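Local coordinates for protein alpha-glucosidase (Bacteroides thetaiotaomicron, PDB 5XFM) that hydrolyses beta-L-arabinopyranosides and alpha-galactosides as a bifunctional glycoside hydrolase of family 97 that carries a bound calcium ion, at residues C157-A162 with A239-G244; M429-G434 with V526-L531. The protein carries 1 engineered substitution. All coordinates share one frame; numbering follows the deposited sequence.

Overall arrangement
The two contacts lie one after the other along the chain and in different family regions, with centres about 24 Å apart and nearest atoms about 10 Å apart. Contact 1 joins two irregular loops of the N-terminal beta-sandwich region and is only partly buried; contact 2 joins two strands of the catalytic barrel and is wholly buried. They share no strand or loop. Their chemistry follows their place: in contact 1 a small methyl group meets backbone atoms, and two waters carry the polar link between an amide and a carboxylate, whereas contact 2 rests on apolar side chains meeting inside the barrel, with a single amide beside them.

Contact 1 of 2, residues C157-A162 with A239-G244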
# COMPACT_ATOMS: atom_id res chain seq x y z
N CYS A 157 2.45 -11.24 6.58
CA CYS A 157 2.89 -10.59 7.82
C CYS A 157 1.71 -10.56 8.79
O CYS A 157 0.58 -10.25 8.40
CB CYS A 157 3.43 -9.18 7.55
SG CYS A 157 2.22 -8.04 6.85
N PRO A 158 1.98 -10.87 10.06
CA PRO A 158 0.91 -11.06 11.03
C PRO A 158 0.32 -9.75 11.53
O PRO A 158 0.98 -8.71 11.47
CB PRO A 158 1.62 -11.78 12.17
CG PRO A 158 2.99 -11.17 12.14
CD PRO A 158 3.31 -11.02 10.68
N GLN A 159 -0.92 -9.81 11.98
CA GLN A 159 -1.51 -8.72 12.75
C GLN A 159 -1.02 -8.83 14.20
O GLN A 159 -1.01 -9.91 14.78
CB GLN A 159 -3.04 -8.77 12.66
CG GLN A 159 -3.75 -7.83 13.61
CD GLN A 159 -3.55 -6.37 13.26
OE1 GLN A 159 -2.43 -5.87 13.25
NE2 GLN A 159 -4.65 -5.66 13.01
N SER A 160 -0.61 -7.71 14.79
CA SER A 160 -0.05 -7.75 16.14
C SER A 160 -1.13 -7.80 17.22
O SER A 160 -2.32 -7.72 16.93
CB SER A 160 0.88 -6.55 16.39
OG SER A 160 0.14 -5.33 16.51
N ASP A 161 -0.70 -7.95 18.48
CA ASP A 161 -1.59 -7.71 19.61
C ASP A 161 -1.99 -6.24 19.57
O ASP A 161 -1.37 -5.44 18.87
CB ASP A 161 -0.92 -8.03 20.95
CG ASP A 161 -0.52 -9.49 21.07
OD1 ASP A 161 -1.35 -10.37 20.75
OD2 ASP A 161 0.63 -9.75 21.50
N ALA A 162 -3.05 -5.90 20.30
CA ALA A 162 -3.46 -4.52 20.42
C ALA A 162 -2.74 -3.87 21.60
O ALA A 162 -2.50 -4.52 22.61
CB ALA A 162 -4.97 -4.42 20.59
N ALA A 239 -11.37 -6.17 19.65
CA ALA A 239 -12.03 -5.29 20.59
C ALA A 239 -11.03 -4.42 21.36
O ALA A 239 -11.34 -3.28 21.72
CB ALA A 239 -12.87 -6.10 21.57
N GLU A 240 -9.83 -4.94 21.58
CA GLU A 240 -8.83 -4.22 22.36
C GLU A 240 -8.19 -3.07 21.58
O GLU A 240 -7.45 -2.28 22.16
CB GLU A 240 -7.73 -5.18 22.84
CG GLU A 240 -8.19 -6.21 23.85
CD GLU A 240 -8.85 -7.42 23.20
OE1 GLU A 240 -8.90 -7.47 21.95
OE2 GLU A 240 -9.33 -8.31 23.94
N GLU A 241 -8.47 -2.96 20.28
CA GLU A 241 -7.91 -1.86 19.49
C GLU A 241 -8.51 -0.52 19.92
O GLU A 241 -9.53 -0.49 20.61
CB GLU A 241 -8.14 -2.09 17.99
CG GLU A 241 -7.32 -3.23 17.40
CD GLU A 241 -7.56 -3.41 15.90
OE1 GLU A 241 -7.27 -2.46 15.13
OE2 GLU A 241 -8.04 -4.49 15.50
N ASN A 242 -7.86 0.58 19.54
CA ASN A 242 -8.31 1.93 19.92
C ASN A 242 -8.41 2.06 21.43
O ASN A 242 -9.28 2.77 21.95
CB ASN A 242 -9.65 2.24 19.25
CG ASN A 242 -9.92 3.73 19.15
OD1 ASN A 242 -9.00 4.53 19.01
ND2 ASN A 242 -11.19 4.11 19.22
N ASN A 243 -7.55 1.33 22.14
CA ASN A 243 -7.56 1.24 23.60
C ASN A 243 -8.90 0.76 24.17
O ASN A 243 -9.25 1.06 25.30
CB ASN A 243 -7.21 2.59 24.21
CG ASN A 243 -6.58 2.46 25.58
OD1 ASN A 243 -5.95 1.45 25.90
ND2 ASN A 243 -6.75 3.48 26.40
N GLY A 244 -9.66 0.01 23.37
CA GLY A 244 -10.95 -0.50 23.81
C GLY A 244 -12.11 0.45 23.56
O GLY A 244 -13.23 0.20 24.01
O HOH W 1 -5.49 -2.75 12.94
O HOH W 2 -7.69 -5.83 13.21
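Glu240 packs on Ala162 where two loops meet in the N-terminal region, a beta-sandwich of the galactose mutarotase-like kind. Its CB lies 3.6 Å from CB of Ala162, and the same methyl also sits 3.6 Å from Glu240 O. Alanine suits this place because a single methyl can come close to the neighbouring backbone, while Glu240, an exposed residue, bends at chi2 (82°) beyond the CB that makes the contact.

Glu241 follows with its CG 4.1 Å from Ala162 CB. Beyond CG the chain is extended (chi2 -179°), carrying the carboxylate toward Gln159. The gap from Gln159 NE2 to Glu241 OE2 is 4.4 Å, too long for a direct bond, and two waters to the side of that line bridge the groups. Both accept from NE2; one donates to OE1 at 2.8 Å and the other to OE2 at 2.7 Å, forming a doubled bridge. Met238 N also binds OE2 and Asp408 N binds OE1, so this buried carboxylate is well satisfied, and the second of these bonds ties the loop to the catalytic region.

A positive-phi turn at Asn242 and Asn243 then brings the chain back. At Gly244, where a side chain would jam against the preceding carbonyl, N donates to Glu241 O at 2.8 Å.

Contact 2 of 2, residues M429-G434 with V526-L531; sequences MVIFHG and VQNFAL
Ile431 and Val526 meet side chain to side chain across the interior of a barrel, and they bury the most surface in this contact. Strand 429-432 and strand 526-528 are not neighbours in the sheet: their axes pass 10.0 Å apart at 53°, so side chains alone bridge the gap.

Ile431 projects inward with CG1 beside its backbone N (chi1 -63°), and the extended end of that branch sends CD1 toward strand 526-528. There CD1 lies 4.4 Å from Val526 CG1, a loose apolar contact. The same methyl comes 3.6 Å from Asn528 ND2 as the methyl and the amide reach toward each other from the two strands; this is van der Waals packing against the amide nitrogen, at the spot where asparagine's short side chain ends. A long branched residue suits position 431: one branch spans the gap, while CG2 stays near its own strand and lies in plane at the edge of the His433 ring.

Val526, shorter and branched at CB, offers two methyls to two different partners. While CG1 takes Ile431, CG2 faces Met429, whose SD lies 4.4 Å away. Methionine's long unbranched chain lets sulfur reach across from the start of the strand. Val449 on strand 448-451 touches all three of these residues and completes the apolar cluster.

Polar groups appear further along both segments. The backbone N of Asn528 donates to Glu488 OE2, and Gly434, at positive phi, gives its N to OE1 of Glu452, one of the calcium ligands. The Ile431 side chain is about 10 Å from that ion. Apolar residues from non-adjacent parallel strands, meeting near a metal site at the strands' C-terminal ends, are the arrangement of a (beta/alpha)8 TIM barrel, here the catalytic barrel of family 97.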
# COMPACT_ATOMS: atom_id res chain seq x y z
N MET A 429 -2.47 18.40 1.32
CA MET A 429 -2.21 16.99 1.07
C MET A 429 -2.00 16.26 2.40
O MET A 429 -1.58 16.87 3.39
CB MET A 429 -1.00 16.81 0.16
CG MET A 429 -1.17 17.38 -1.21
SD MET A 429 0.30 17.25 -2.24
CE MET A 429 1.20 18.69 -1.67
N VAL A 430 -2.28 14.96 2.41
CA VAL A 430 -2.17 14.17 3.63
C VAL A 430 -1.37 12.88 3.47
O VAL A 430 -1.69 12.06 2.62
CB VAL A 430 -3.56 13.82 4.18
CG1 VAL A 430 -3.44 12.85 5.35
CG2 VAL A 430 -4.29 15.07 4.60
N ILE A 431 -0.33 12.73 4.28
CA ILE A 431 0.37 11.45 4.45
C ILE A 431 -0.07 10.81 5.76
O ILE A 431 -0.17 11.50 6.77
CB ILE A 431 1.90 11.62 4.48
CG1 ILE A 431 2.42 12.19 3.16
CG2 ILE A 431 2.58 10.30 4.78
CD1 ILE A 431 3.90 12.51 3.20
N PHE A 432 -0.35 9.51 5.75
CA PHE A 432 -0.61 8.80 7.00
C PHE A 432 0.57 7.95 7.43
O PHE A 432 1.23 7.31 6.60
CB PHE A 432 -1.85 7.92 6.90
CG PHE A 432 -3.12 8.68 6.76
CD1 PHE A 432 -3.41 9.72 7.63
CD2 PHE A 432 -4.04 8.35 5.78
CE1 PHE A 432 -4.59 10.42 7.51
CE2 PHE A 432 -5.22 9.05 5.66
CZ PHE A 432 -5.49 10.09 6.52
N HIS A 433 0.83 7.94 8.73
CA HIS A 433 1.83 7.06 9.33
C HIS A 433 1.23 6.39 10.57
O HIS A 433 0.21 6.83 11.08
CB HIS A 433 3.09 7.84 9.71
CG HIS A 433 4.13 7.85 8.63
ND1 HIS A 433 5.40 7.34 8.82
CD2 HIS A 433 4.10 8.32 7.36
CE1 HIS A 433 6.09 7.48 7.71
NE2 HIS A 433 5.33 8.08 6.81
N GLY A 434 1.88 5.32 11.02
CA GLY A 434 1.43 4.57 12.19
C GLY A 434 -0.00 4.15 11.96
O GLY A 434 -0.86 4.30 12.83
N VAL A 526 4.43 11.59 -3.02
CA VAL A 526 5.31 12.53 -2.33
C VAL A 526 6.41 11.73 -1.61
O VAL A 526 6.15 11.10 -0.59
CB VAL A 526 4.54 13.40 -1.32
CG1 VAL A 526 5.49 14.25 -0.49
CG2 VAL A 526 3.52 14.27 -2.04
N GLN A 527 7.62 11.75 -2.16
CA GLN A 527 8.71 10.98 -1.58
C GLN A 527 9.57 11.83 -0.66
O GLN A 527 10.22 12.77 -1.10
CB GLN A 527 9.60 10.37 -2.67
CG GLN A 527 8.93 9.31 -3.56
CD GLN A 527 8.82 7.94 -2.92
OE1 GLN A 527 8.67 7.80 -1.71
NE2 GLN A 527 8.91 6.90 -3.75
N ASN A 528 9.58 11.46 0.61
CA ASN A 528 10.53 12.03 1.56
C ASN A 528 11.68 11.05 1.73
O ASN A 528 11.64 10.16 2.58
CB ASN A 528 9.86 12.33 2.90
CG ASN A 528 8.66 13.26 2.76
OD1 ASN A 528 8.79 14.41 2.34
ND2 ASN A 528 7.48 12.76 3.11
N PHE A 529 12.68 11.17 0.85
CA PHE A 529 13.84 10.29 0.85
C PHE A 529 14.73 10.53 2.06
O PHE A 529 14.69 11.61 2.67
CB PHE A 529 14.65 10.46 -0.43
CG PHE A 529 13.92 10.04 -1.67
CD1 PHE A 529 13.64 10.95 -2.67
CD2 PHE A 529 13.49 8.73 -1.83
CE1 PHE A 529 12.96 10.57 -3.81
CE2 PHE A 529 12.82 8.33 -2.96
CZ PHE A 529 12.55 9.26 -3.95
N ALA A 530 15.53 9.53 2.40
CA ALA A 530 16.40 9.63 3.56
C ALA A 530 17.78 10.22 3.22
O ALA A 530 18.80 9.76 3.73
CB ALA A 530 16.56 8.27 4.20
N LEU A 531 17.80 11.25 2.39
CA LEU A 531 19.05 11.95 2.10
C LEU A 531 19.41 12.89 3.24
O LEU A 531 18.58 13.20 4.09
CB LEU A 531 18.94 12.72 0.78
CG LEU A 531 18.71 11.89 -0.48
CD1 LEU A 531 18.63 12.78 -1.71
CD2 LEU A 531 19.79 10.85 -0.63